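DUF5624 domain-containing protein (Legionella pneumophila subsp. pneumophila, PDB 4JX2) is of unknown function but is probably secreted, combining many alpha helices with a small mixed beta sheet. Local coordinates at residues A33-N36 with L37-D40; K53-I56 with S57-L60. All coordinates share one frame; numbering follows the deposited sequence.

Interaction 1: A33-N36 with L37-D40; sequences AFWN and LYFD
Trp35, Tyr38 and Phe39 form an aromatic cluster on one side of helix 32-41, a short helix near the N-terminal end of the modelled chain. The contact is local, made by side chains three and four residues apart. Trp35 carries most of it. Its CB sets out away from the next turn. CG stands beside the backbone N and anti to the carbonyl carbon (chi1 -87°), and the six-membered part of the indole swings back toward the following residues. CD2 only grazes Phe39. Trp35 CE3 comes closest, 3.5 Å from Phe39 CE2 and as near to its CZ. Trp35 CZ3 meets both rings: Phe39 CZ and, at 3.9 Å, Tyr38 CD2.

The two neighbours are turned differently. The Tyr38 ring offers its face to the edge of the indole in an offset edge-to-face pair, with planes at 88°. The Phe39 ring is nearly parallel to the indole, but the two are slid apart and barely overlap. The centroids of the Trp35 six-membered ring and the Phe39 ring are 5.1 Å apart.

Three backbone bonds hold the spacing: Leu37 N to Ala33 O, Tyr38 N to Phe34 O and Phe39 N to Trp35 O. Leu37 packs on Leu144 of the second subunit, and Trp35 touches Thr111 there. Within the chain, the Phe39 ring also meets that of Tyr49, with planes at about 85°. The polar ends look elsewhere, Asn36 OD1 to Gln32 and Asp40 OD1 to Lys53. Trp35 O accepts from Phe39 N at 2.9 Å and also lies 3.4 Å from CD2 of the Phe39 ring.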
loop_
_atom_site.group_PDB
_atom_site.type_symbol
_atom_site.label_atom_id
_atom_site.label_comp_id
_atom_site.label_asym_id
_atom_site.label_seq_id
_atom_site.Cartn_x
_atom_site.Cartn_y
_atom_site.Cartn_z
ATOM N N ALA A 33 -36.611 6.002 -9.665
ATOM C CA ALA A 33 -36.159 7.354 -9.969
ATOM C C ALA A 33 -34.734 7.562 -9.469
ATOM O O ALA A 33 -33.931 8.155 -10.191
ATOM C CB ALA A 33 -37.094 8.385 -9.361
ATOM N N PHE A 34 -34.389 7.014 -8.270
ATOM C CA PHE A 34 -33.033 7.140 -7.723
ATOM C C PHE A 34 -32.001 6.356 -8.562
ATOM O O PHE A 34 -30.915 6.870 -8.814
ATOM C CB PHE A 34 -32.964 6.725 -6.261
ATOM C CG PHE A 34 -33.469 7.770 -5.299
ATOM C CD1 PHE A 34 -32.767 8.953 -5.099
ATOM C CD2 PHE A 34 -34.625 7.556 -4.557
ATOM C CE1 PHE A 34 -33.215 9.903 -4.177
ATOM C CE2 PHE A 34 -35.068 8.504 -3.637
ATOM C CZ PHE A 34 -34.354 9.669 -3.449
ATOM N N TRP A 35 -32.338 5.152 -9.014
ATOM C CA TRP A 35 -31.439 4.377 -9.856
ATOM C C TRP A 35 -31.208 5.098 -11.177
ATOM O O TRP A 35 -30.065 5.222 -11.612
ATOM C CB TRP A 35 -31.996 2.971 -10.102
ATOM C CG TRP A 35 -31.638 1.960 -9.051
ATOM C CD1 TRP A 35 -32.507 1.238 -8.285
ATOM C CD2 TRP A 35 -30.315 1.521 -8.680
ATOM N NE1 TRP A 35 -31.813 0.376 -7.456
ATOM C CE2 TRP A 35 -30.466 0.540 -7.669
ATOM C CE3 TRP A 35 -29.012 1.858 -9.110
ATOM C CZ2 TRP A 35 -29.370 -0.117 -7.092
ATOM C CZ3 TRP A 35 -27.926 1.214 -8.530
ATOM C CH2 TRP A 35 -28.109 0.245 -7.527
ATOM N N ASN A 36 -32.280 5.622 -11.784
ATOM C CA ASN A 36 -32.202 6.376 -13.038
ATOM C C ASN A 36 -31.221 7.552 -12.894
ATOM O O ASN A 36 -30.322 7.683 -13.727
ATOM C CB ASN A 36 -33.589 6.851 -13.493
ATOM C CG ASN A 36 -34.548 5.725 -13.818
ATOM O OD1 ASN A 36 -34.189 4.540 -13.848
ATOM N ND2 ASN A 36 -35.797 6.070 -14.064
ATOM N N LEU A 37 -31.336 8.335 -11.795
ATOM C CA LEU A 37 -30.450 9.458 -11.506
ATOM C C LEU A 37 -29.027 8.965 -11.278
ATOM O O LEU A 37 -28.090 9.575 -11.799
ATOM C CB LEU A 37 -30.939 10.282 -10.292
ATOM C CG LEU A 37 -30.107 11.541 -9.945
ATOM C CD1 LEU A 37 -30.067 12.518 -11.120
ATOM C CD2 LEU A 37 -30.617 12.224 -8.702
ATOM N N TYR A 38 -28.868 7.859 -10.527
ATOM C CA TYR A 38 -27.565 7.267 -10.229
ATOM C C TYR A 38 -26.811 6.905 -11.518
ATOM O O TYR A 38 -25.675 7.340 -11.717
ATOM C CB TYR A 38 -27.704 6.032 -9.318
ATOM C CG TYR A 38 -26.365 5.440 -8.938
ATOM C CD1 TYR A 38 -25.576 6.027 -7.954
ATOM C CD2 TYR A 38 -25.858 4.326 -9.604
ATOM C CE1 TYR A 38 -24.323 5.510 -7.629
ATOM C CE2 TYR A 38 -24.603 3.803 -9.290
ATOM C CZ TYR A 38 -23.847 4.388 -8.289
ATOM O OH TYR A 38 -22.608 3.878 -7.987
ATOM N N PHE A 39 -27.483 6.174 -12.412
ATOM C CA PHE A 39 -26.937 5.684 -13.669
ATOM C C PHE A 39 -26.715 6.776 -14.721
ATOM O O PHE A 39 -26.041 6.505 -15.718
ATOM C CB PHE A 39 -27.829 4.573 -14.222
ATOM C CG PHE A 39 -27.726 3.268 -13.465
ATOM C CD1 PHE A 39 -26.496 2.783 -13.044
ATOM C CD2 PHE A 39 -28.860 2.513 -13.194
ATOM C CE1 PHE A 39 -26.406 1.577 -12.360
ATOM C CE2 PHE A 39 -28.763 1.287 -12.541
ATOM C CZ PHE A 39 -27.539 0.828 -12.127
ATOM N N ASP A 40 -27.216 8.009 -14.485
ATOM C CA ASP A 40 -27.006 9.159 -15.372
ATOM C C ASP A 40 -25.553 9.628 -15.335
ATOM O O ASP A 40 -25.066 10.177 -16.321
ATOM C CB ASP A 40 -27.933 10.336 -14.994
ATOM C CG ASP A 40 -29.390 10.205 -15.431
ATOM O OD1 ASP A 40 -29.661 9.484 -16.423
ATOM O OD2 ASP A 40 -30.243 10.827 -14.801
#

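Interaction 2: K53-I56 with S57-L60; sequences KINI and SQTL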
loop_
_atom_site.group_PDB
_atom_site.type_symbol
_atom_site.label_atom_id
_atom_site.label_comp_id
_atom_site.label_asym_id
_atom_site.label_seq_id
_atom_site.Cartn_x
_atom_site.Cartn_y
_atom_site.Cartn_z
ATOM N N LYS A 53 -27.473 2.295 -22.250
ATOM C CA LYS A 53 -27.247 3.626 -21.713
ATOM C C LYS A 53 -25.847 4.146 -21.934
ATOM O O LYS A 53 -24.875 3.398 -21.802
ATOM C CB LYS A 53 -27.543 3.702 -20.204
ATOM C CG LYS A 53 -28.091 5.091 -19.866
ATOM C CD LYS A 53 -27.992 5.486 -18.448
ATOM C CE LYS A 53 -27.952 6.996 -18.360
ATOM N NZ LYS A 53 -29.235 7.651 -18.687
ATOM N N ILE A 54 -25.756 5.453 -22.220
ATOM C CA ILE A 54 -24.505 6.188 -22.311
ATOM C C ILE A 54 -24.610 7.275 -21.243
ATOM O O ILE A 54 -25.401 8.202 -21.382
ATOM C CB ILE A 54 -24.137 6.704 -23.727
ATOM C CG1 ILE A 54 -23.814 5.525 -24.664
ATOM C CG2 ILE A 54 -22.922 7.641 -23.655
ATOM C CD1 ILE A 54 -24.880 5.149 -25.544
ATOM N N ASN A 55 -23.877 7.100 -20.134
ATOM C CA ASN A 55 -23.927 8.039 -19.022
ATOM C C ASN A 55 -22.969 9.232 -19.269
ATOM O O ASN A 55 -22.273 9.282 -20.298
ATOM C CB ASN A 55 -23.665 7.329 -17.675
ATOM C CG ASN A 55 -22.292 6.778 -17.446
ATOM O OD1 ASN A 55 -21.285 7.216 -18.018
ATOM N ND2 ASN A 55 -22.214 5.858 -16.508
ATOM N N ILE A 56 -22.954 10.192 -18.321
ATOM C CA ILE A 56 -22.171 11.416 -18.446
ATOM C C ILE A 56 -20.631 11.096 -18.450
ATOM O O ILE A 56 -19.905 11.656 -19.287
ATOM C CB ILE A 56 -22.642 12.451 -17.392
ATOM C CG1 ILE A 56 -24.026 13.022 -17.831
ATOM C CG2 ILE A 56 -21.632 13.578 -17.218
ATOM C CD1 ILE A 56 -24.916 13.619 -16.752
ATOM N N SER A 57 -20.170 10.137 -17.603
ATOM C CA SER A 57 -18.760 9.712 -17.565
ATOM C C SER A 57 -18.302 9.181 -18.932
ATOM O O SER A 57 -17.246 9.590 -19.418
ATOM C CB SER A 57 -18.535 8.652 -16.495
ATOM O OG SER A 57 -18.883 9.151 -15.214
ATOM N N GLN A 58 -19.132 8.341 -19.579
ATOM C CA GLN A 58 -18.875 7.765 -20.905
ATOM C C GLN A 58 -18.811 8.847 -21.997
ATOM O O GLN A 58 -17.927 8.795 -22.850
ATOM C CB GLN A 58 -19.932 6.720 -21.250
ATOM C CG GLN A 58 -19.761 5.443 -20.441
ATOM C CD GLN A 58 -20.890 4.471 -20.627
ATOM O OE1 GLN A 58 -22.076 4.823 -20.576
ATOM N NE2 GLN A 58 -20.531 3.214 -20.796
ATOM N N THR A 59 -19.720 9.834 -21.949
ATOM C CA THR A 59 -19.732 10.961 -22.884
ATOM C C THR A 59 -18.429 11.752 -22.733
ATOM O O THR A 59 -17.805 12.067 -23.749
ATOM C CB THR A 59 -20.969 11.822 -22.660
ATOM O OG1 THR A 59 -22.110 10.976 -22.771
ATOM C CG2 THR A 59 -21.063 12.990 -23.639
ATOM N N LEU A 60 -18.003 12.043 -21.477
ATOM C CA LEU A 60 -16.738 12.747 -21.230
ATOM C C LEU A 60 -15.589 11.979 -21.846
ATOM O O LEU A 60 -14.778 12.563 -22.562
ATOM C CB LEU A 60 -16.467 12.975 -19.731
ATOM C CG LEU A 60 -15.126 13.641 -19.409
ATOM C CD1 LEU A 60 -15.098 15.062 -19.902
ATOM C CD2 LEU A 60 -14.832 13.600 -17.938
#
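This is a helix N-cap, a capping box between Asn55 and Gln58 where the loop after helix 32-41 turns into helix 56-66. Each residue uses its side chain to bind the other's backbone N-H. Asn55 OD1 accepts from Gln58 N at 2.9 Å, nearly straight in line with the side-chain C=O. Asn55 CG sits between its own backbone N and carbonyl carbon (chi1 67°), which turns the amide toward the first turn of the helix. In return, Gln58 OE1 takes Asn55 N at 2.9 Å on a lone pair in the amide plane. The Gln58 chain is extended beyond CG and crosses the Asn55 side chain at about a right angle. The two amide planes are 54° apart.

Asp44 OD1 is hydrogen-bonded to Asn55 ND2, which probably steadies the capping amide. Ile54 lays CG2 against Gln58 CB and Thr59 OG1. The second subunit also reaches this end of the helix: its Gln140 NE2 binds Ile54 O. Asn55 O is gripped twice by Thr59. Thr59 N donates to Asn55 O at 3.1 Å, and Thr59 OG1 donates to Asn55 O at 3.0 Å from above the carbonyl plane.

How the interactions relate
From the N terminus the chain first forms interaction 1, all within helix 32-41. It then runs through a loop containing Asp44 and Tyr49, and interaction 2 starts helix 56-66. The two are in series, neither nesting nor crossing, with centres about 13 Å apart. They meet where the loop returns to the end of the first helix. A salt bridge from Asp40 OD1 to Lys53 NZ (2.9 Å) closes the loop, beside a probable hydrogen bond from Ile56 N to Asp40 O. Phe39 O packs on Asn55 CB. Both contacts lie far from the chain's centre and rest against the second subunit.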